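Local coordinates for protein transcription factor cep-1 (Caenorhabditis elegans, PDB 1T4W) that activates transcription by binding the same DNA consensus sequence as p53 and regulates germline apoptosis in response to DNA damage, at residues T152-V157 with H169-V175; W3-L9 with P40-K46. One frame throughout, in Å; residues are numbered along the deposited sequence.

Contact 1 (T152-V157 with H169-V175); sequences TMCLAV and HAYIKQV
Backbone hydrogen bonds set the antiparallel register. I172 N donates to L155 O at 2.8 Å, while the return bond from L155 N to I172 O is weak at 3.4 Å; V157 N to A170 O (2.9 Å) and A170 N to V157 O (3.0 Å) close the next hydrogen-bonded pair. Between them A156 faces Y171 as a non-hydrogen-bonded pair, CA to CA 4.1 Å. The segment axes of 152-157 and 169-172 approach to 4.6 Å at 150°. K173, at phi/psi -51/-43, turns a corner, after which V175 N reaches M153 O at 3.0 Å. One water joins M153 N (2.9 Å) to V175 O (2.7 Å); another binds K173 NZ (3.0 Å), Q174 OE1 (2.8 Å) and, weakly, T152 OG1 (3.4 Å), and K173 NZ also bonds Y30 OH.

L155, V157, A170 and I172 share one face, with L155 CD2 3.9 Å from I172 CD1 and V157 CG2 4.0 Å from A170 CB; I6 packs against all four. C154 SG lies obliquely 4.7 Å from the Y171 ring centroid (Y171 chi1 p, C154 chi1 t), a sulfur-aromatic contact. The arrangement is a beta hairpin, irregular at K173, within the larger sheet of the p53-like beta sandwich that forms cep-1's DNA-binding domain.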
loop_
_atom_site.group_PDB
_atom_site.type_symbol
_atom_site.label_atom_id
_atom_site.label_comp_id
_atom_site.label_asym_id
_atom_site.label_seq_id
_atom_site.Cartn_x
_atom_site.Cartn_y
_atom_site.Cartn_z
ATOM N N THR A 152 -5.792 10.080 6.236
ATOM C CA THR A 152 -5.511 9.527 4.926
ATOM C C THR A 152 -4.847 8.157 5.098
ATOM O O THR A 152 -3.925 8.009 5.906
ATOM C CB THR A 152 -4.576 10.466 4.167
ATOM O OG1 THR A 152 -5.167 11.767 4.132
ATOM C CG2 THR A 152 -4.335 9.980 2.737
ATOM N N MET A 153 -5.333 7.152 4.373
ATOM C CA MET A 153 -4.728 5.813 4.452
ATOM C C MET A 153 -3.632 5.784 3.396
ATOM O O MET A 153 -3.812 6.328 2.310
ATOM C CB MET A 153 -5.758 4.734 4.178
ATOM C CG MET A 153 -6.880 4.734 5.178
ATOM S SD MET A 153 -7.987 3.363 4.870
ATOM C CE MET A 153 -9.168 3.589 6.183
ATOM N N CYS A 154 -2.523 5.122 3.717
ATOM C CA CYS A 154 -1.339 5.080 2.863
ATOM C C CYS A 154 -0.693 3.687 2.750
ATOM O O CYS A 154 -0.457 3.026 3.770
ATOM C CB CYS A 154 -0.314 6.063 3.438
ATOM S SG CYS A 154 1.250 6.135 2.544
ATOM N N LEU A 155 -0.440 3.233 1.523
ATOM C CA LEU A 155 0.196 1.920 1.302
ATOM C C LEU A 155 1.671 2.228 1.068
ATOM O O LEU A 155 2.030 2.868 0.059
ATOM C CB LEU A 155 -0.379 1.223 0.054
ATOM C CG LEU A 155 0.265 -0.145 -0.264
ATOM C CD1 LEU A 155 0.030 -1.079 0.925
ATOM C CD2 LEU A 155 -0.331 -0.756 -1.541
ATOM N N ALA A 156 2.518 1.783 1.993
ATOM C CA ALA A 156 3.960 2.045 1.919
ATOM C C ALA A 156 4.797 0.774 1.884
ATOM O O ALA A 156 4.464 -0.210 2.555
ATOM C CB ALA A 156 4.402 2.909 3.138
ATOM N N VAL A 157 5.883 0.820 1.102
ATOM C CA VAL A 157 6.815 -0.295 0.975
ATOM C C VAL A 157 8.244 0.181 1.243
ATOM O O VAL A 157 8.615 1.310 0.918
ATOM C CB VAL A 157 6.752 -0.961 -0.431
ATOM C CG1 VAL A 157 5.427 -1.734 -0.575
ATOM C CG2 VAL A 157 6.894 0.084 -1.505
ATOM N N HIS A 169 12.319 3.442 -0.225
ATOM C CA HIS A 169 10.911 3.366 0.173
ATOM C C HIS A 169 10.062 3.980 -0.911
ATOM O O HIS A 169 10.581 4.676 -1.781
ATOM C CB HIS A 169 10.642 4.080 1.521
ATOM C CG HIS A 169 10.683 5.580 1.465
ATOM N ND1 HIS A 169 11.838 6.290 1.241
ATOM C CD2 HIS A 169 9.708 6.506 1.662
ATOM C CE1 HIS A 169 11.580 7.588 1.303
ATOM N NE2 HIS A 169 10.294 7.744 1.559
ATOM N N ALA A 170 8.762 3.697 -0.874
ATOM C CA ALA A 170 7.824 4.248 -1.851
ATOM C C ALA A 170 6.438 4.057 -1.274
ATOM O O ALA A 170 6.236 3.215 -0.404
ATOM C CB ALA A 170 7.931 3.512 -3.199
ATOM N N TYR A 171 5.477 4.836 -1.746
ATOM C CA TYR A 171 4.129 4.674 -1.252
ATOM C C TYR A 171 3.094 5.214 -2.211
ATOM O O TYR A 171 3.419 5.958 -3.144
ATOM C CB TYR A 171 3.967 5.365 0.121
ATOM C CG TYR A 171 4.370 6.833 0.135
ATOM C CD1 TYR A 171 3.520 7.809 -0.386
ATOM C CD2 TYR A 171 5.615 7.231 0.618
ATOM C CE1 TYR A 171 3.892 9.132 -0.438
ATOM C CE2 TYR A 171 6.013 8.572 0.574
ATOM C CZ TYR A 171 5.134 9.511 0.039
ATOM O OH TYR A 171 5.484 10.822 -0.038
ATOM N N ILE A 172 1.857 4.768 -1.994
ATOM C CA ILE A 172 0.701 5.269 -2.712
ATOM C C ILE A 172 0.178 6.272 -1.673
ATOM O O ILE A 172 -0.274 5.904 -0.585
ATOM C CB ILE A 172 -0.325 4.197 -2.969
ATOM C CG1 ILE A 172 0.251 3.211 -4.000
ATOM C CG2 ILE A 172 -1.638 4.852 -3.513
ATOM C CD1 ILE A 172 -0.612 2.012 -4.267
ATOM N N LYS A 173 0.299 7.541 -2.020
ATOM C CA LYS A 173 -0.056 8.647 -1.142
ATOM C C LYS A 173 -1.435 8.563 -0.520
ATOM O O LYS A 173 -1.617 8.849 0.665
ATOM C CB LYS A 173 0.141 9.952 -1.927
ATOM C CG LYS A 173 0.078 11.229 -1.106
ATOM C CD LYS A 173 -1.248 11.879 -1.292
ATOM C CE LYS A 173 -1.319 13.264 -0.629
ATOM N NZ LYS A 173 -2.667 13.861 -0.892
ATOM N N GLN A 174 -2.427 8.186 -1.308
ATOM C CA GLN A 174 -3.754 8.039 -0.741
ATOM C C GLN A 174 -4.471 6.838 -1.316
ATOM O O GLN A 174 -4.559 6.673 -2.532
ATOM C CB GLN A 174 -4.632 9.291 -0.964
ATOM C CG GLN A 174 -6.104 9.044 -0.600
ATOM C CD GLN A 174 -6.993 10.218 -0.957
ATOM O OE1 GLN A 174 -6.859 11.270 -0.362
ATOM N NE2 GLN A 174 -7.892 10.049 -1.948
ATOM N N VAL A 175 -4.984 6.014 -0.412
ATOM C CA VAL A 175 -5.751 4.848 -0.768
ATOM C C VAL A 175 -7.130 5.008 -0.124
ATOM O O VAL A 175 -7.254 5.299 1.082
ATOM C CB VAL A 175 -5.092 3.557 -0.232
ATOM C CG1 VAL A 175 -6.031 2.378 -0.434
ATOM C CG2 VAL A 175 -3.770 3.305 -0.946
HETATM O O HOH W 1 -4.763 12.609 0.887
HETATM O O HOH W 2 -7.521 7.538 2.519
#

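Contact 2 (W3-L9 with P40-K46)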
loop_
_atom_site.group_PDB
_atom_site.type_symbol
_atom_site.label_atom_id
_atom_site.label_comp_id
_atom_site.label_asym_id
_atom_site.label_seq_id
_atom_site.Cartn_x
_atom_site.Cartn_y
_atom_site.Cartn_z
ATOM N N TRP A 3 16.435 4.009 -7.023
ATOM C CA TRP A 3 15.063 4.493 -6.872
ATOM C C TRP A 3 14.115 3.329 -6.688
ATOM O O TRP A 3 14.482 2.166 -6.927
ATOM C CB TRP A 3 14.621 5.314 -8.092
ATOM C CG TRP A 3 14.811 4.591 -9.394
ATOM C CD1 TRP A 3 15.849 4.747 -10.277
ATOM C CD2 TRP A 3 13.962 3.581 -9.952
ATOM N NE1 TRP A 3 15.693 3.903 -11.345
ATOM C CE2 TRP A 3 14.546 3.173 -11.174
ATOM C CE3 TRP A 3 12.765 2.974 -9.537
ATOM C CZ2 TRP A 3 13.973 2.188 -11.988
ATOM C CZ3 TRP A 3 12.196 1.989 -10.351
ATOM C CH2 TRP A 3 12.803 1.609 -11.560
ATOM N N MET A 4 12.903 3.640 -6.242
ATOM C CA MET A 4 11.874 2.620 -6.082
ATOM C C MET A 4 10.518 3.242 -6.345
ATOM O O MET A 4 10.286 4.413 -6.042
ATOM C CB MET A 4 11.903 1.976 -4.690
ATOM C CG MET A 4 10.849 0.842 -4.533
ATOM S SD MET A 4 11.100 -0.261 -3.096
ATOM C CE MET A 4 11.079 0.879 -1.872
ATOM N N GLU A 5 9.630 2.465 -6.949
ATOM C CA GLU A 5 8.293 2.941 -7.260
ATOM C C GLU A 5 7.296 1.859 -6.952
ATOM O O GLU A 5 7.611 0.674 -7.079
ATOM C CB GLU A 5 8.147 3.262 -8.751
ATOM C CG GLU A 5 8.980 4.424 -9.268
ATOM C CD GLU A 5 8.497 5.756 -8.747
ATOM O OE1 GLU A 5 7.265 5.965 -8.685
ATOM O OE2 GLU A 5 9.348 6.601 -8.409
ATOM N N ILE A 6 6.102 2.264 -6.522
ATOM C CA ILE A 6 5.046 1.301 -6.299
ATOM C C ILE A 6 3.906 1.747 -7.230
ATOM O O ILE A 6 3.630 2.929 -7.349
ATOM C CB ILE A 6 4.599 1.231 -4.815
ATOM C CG1 ILE A 6 3.419 0.266 -4.703
ATOM C CG2 ILE A 6 4.282 2.633 -4.264
ATOM C CD1 ILE A 6 3.041 -0.145 -3.290
ATOM N N ASP A 7 3.284 0.805 -7.932
ATOM C CA ASP A 7 2.197 1.140 -8.847
ATOM C C ASP A 7 1.222 -0.018 -8.932
ATOM O O ASP A 7 1.537 -1.128 -8.520
ATOM C CB ASP A 7 2.734 1.390 -10.261
ATOM C CG ASP A 7 3.553 2.642 -10.368
ATOM O OD1 ASP A 7 2.956 3.741 -10.447
ATOM O OD2 ASP A 7 4.801 2.515 -10.368
ATOM N N VAL A 8 0.033 0.222 -9.467
ATOM C CA VAL A 8 -0.879 -0.905 -9.643
ATOM C C VAL A 8 -0.560 -1.399 -11.065
ATOM O O VAL A 8 0.049 -0.678 -11.842
ATOM C CB VAL A 8 -2.368 -0.486 -9.573
ATOM C CG1 VAL A 8 -2.683 0.129 -8.196
ATOM C CG2 VAL A 8 -2.680 0.486 -10.711
ATOM N N LEU A 9 -0.929 -2.629 -11.391
ATOM C CA LEU A 9 -0.698 -3.145 -12.737
ATOM C C LEU A 9 -1.770 -2.496 -13.615
ATOM O O LEU A 9 -2.888 -2.983 -13.692
ATOM C CB LEU A 9 -0.851 -4.661 -12.747
ATOM C CG LEU A 9 -0.568 -5.406 -14.051
ATOM C CD1 LEU A 9 0.823 -5.029 -14.578
ATOM C CD2 LEU A 9 -0.656 -6.907 -13.795
ATOM N N PRO A 40 -3.827 -5.590 -8.077
ATOM C CA PRO A 40 -2.518 -6.000 -8.606
ATOM C C PRO A 40 -1.454 -4.909 -8.447
ATOM O O PRO A 40 -1.514 -3.864 -9.086
ATOM C CB PRO A 40 -2.822 -6.324 -10.073
ATOM C CG PRO A 40 -3.909 -5.319 -10.413
ATOM C CD PRO A 40 -4.791 -5.296 -9.165
ATOM N N ILE A 41 -0.493 -5.162 -7.570
ATOM C CA ILE A 41 0.583 -4.210 -7.297
ATOM C C ILE A 41 1.907 -4.672 -7.916
ATOM O O ILE A 41 2.201 -5.876 -7.996
ATOM C CB ILE A 41 0.855 -4.058 -5.767
ATOM C CG1 ILE A 41 -0.412 -3.605 -5.023
ATOM C CG2 ILE A 41 2.059 -3.090 -5.530
ATOM C CD1 ILE A 41 -0.924 -2.199 -5.417
ATOM N N GLN A 42 2.692 -3.710 -8.367
ATOM C CA GLN A 42 4.020 -4.023 -8.887
ATOM C C GLN A 42 4.988 -3.059 -8.223
ATOM O O GLN A 42 4.826 -1.849 -8.348
ATOM C CB GLN A 42 4.097 -3.812 -10.396
ATOM C CG GLN A 42 3.161 -4.706 -11.187
ATOM C CD GLN A 42 3.597 -4.836 -12.631
ATOM O OE1 GLN A 42 3.845 -3.835 -13.309
ATOM N NE2 GLN A 42 3.702 -6.074 -13.107
ATOM N N VAL A 43 5.966 -3.585 -7.495
ATOM C CA VAL A 43 6.972 -2.728 -6.862
ATOM C C VAL A 43 8.270 -2.896 -7.671
ATOM O O VAL A 43 8.721 -4.013 -7.890
ATOM C CB VAL A 43 7.225 -3.129 -5.383
ATOM C CG1 VAL A 43 8.347 -2.239 -4.776
ATOM C CG2 VAL A 43 5.915 -2.975 -4.563
ATOM N N LYS A 44 8.857 -1.792 -8.122
ATOM C CA LYS A 44 10.076 -1.875 -8.917
ATOM C C LYS A 44 11.160 -0.994 -8.321
ATOM O O LYS A 44 10.868 0.010 -7.659
ATOM C CB LYS A 44 9.796 -1.433 -10.367
ATOM C CG LYS A 44 8.859 -2.366 -11.150
ATOM C CD LYS A 44 8.502 -1.744 -12.497
ATOM C CE LYS A 44 7.701 -2.702 -13.392
ATOM N NZ LYS A 44 7.432 -2.099 -14.745
ATOM N N TRP A 45 12.414 -1.370 -8.538
ATOM C CA TRP A 45 13.512 -0.560 -8.035
ATOM C C TRP A 45 14.806 -0.764 -8.811
ATOM O O TRP A 45 14.956 -1.734 -9.548
ATOM C CB TRP A 45 13.770 -0.842 -6.540
ATOM C CG TRP A 45 14.093 -2.282 -6.197
ATOM C CD1 TRP A 45 15.335 -2.868 -6.169
ATOM C CD2 TRP A 45 13.154 -3.325 -5.897
ATOM N NE1 TRP A 45 15.225 -4.208 -5.875
ATOM C CE2 TRP A 45 13.899 -4.518 -5.707
ATOM C CE3 TRP A 45 11.754 -3.367 -5.775
ATOM C CZ2 TRP A 45 13.293 -5.743 -5.399
ATOM C CZ3 TRP A 45 11.144 -4.584 -5.471
ATOM C CH2 TRP A 45 11.918 -5.762 -5.285
ATOM N N LYS A 46 15.715 0.191 -8.647
ATOM C CA LYS A 46 17.040 0.131 -9.231
ATOM C C LYS A 46 18.001 0.374 -8.061
ATOM O O LYS A 46 17.847 1.332 -7.296
ATOM C CB LYS A 46 17.253 1.201 -10.288
ATOM C CG LYS A 46 18.616 1.055 -10.951
ATOM C CD LYS A 46 19.332 2.386 -11.002
ATOM C CE LYS A 46 20.814 2.207 -11.318
ATOM N NZ LYS A 46 21.517 3.523 -11.349
HETATM O O HOH W 3 5.809 -0.165 -10.160
#
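W3 lays its indole over the neighbouring strand: K46 CB sits 3.6 Å from the centroid of the five-membered ring and 27° off its normal, a CH-pi contact, and W3 CZ3 comes within 3.6 Å of K44 O. A p rotamer (chi1 53°) brings the ring there. Beneath it the backbones run antiparallel at 170°, and three hydrogen-bonded pairs, W3 with K46, E5 with K44 and D7 with Q42, each carry two bonds of 2.8 to 3.1 Å between N of one residue and O of its partner. L9 N adds a last bond to P40 O at 2.7 Å, just where L9 takes the N-cap position of the following helix.

The two faces differ in chemistry. That of W3, E5, D7, Q42, K44 and K46 is largely polar: a water bridges D7 OD2 (2.9 Å) and Q42 O (2.7 Å), and E5 and D7 both form salt bridges with K29. On the face of M4, I6, V43 and W45, M4 SD meets V43 CG1 at 3.8 Å and I6 CG1 meets V43 CG2 at 4.1 Å, while L159 and L168 pack on M4 and W45. This alternation marks an amphipathic antiparallel pairing of edge strand 3-8 with its inner neighbour 39-46 in the smaller sheet of the p53-like beta sandwich.

How the contacts relate
Contact 1 lies within the larger sheet, its centre about 5 Å from that of the chain, whereas contact 2 lies at the border of the smaller sheet, about 11 Å from the chain centre. Their centres are 12 Å apart. Inside the sandwich, contact 2 packs on the backbone of 169-171, M4 CE reaching H169 CA at 3.2 Å and I6 CG2 reaching Y171 C at 3.5 Å, and I6 also touches the side chains of L155, V157, A170 and I172. Contact 1 joins chain neighbours through a hairpin and a corner; contact 2 pairs segments with 30 residues between them, buries more (747 against 531 Å²) and has a charged outer face. The side chain of M153 lies about 9 Å from the zinc ion bound by C85, H88, C139 and C143.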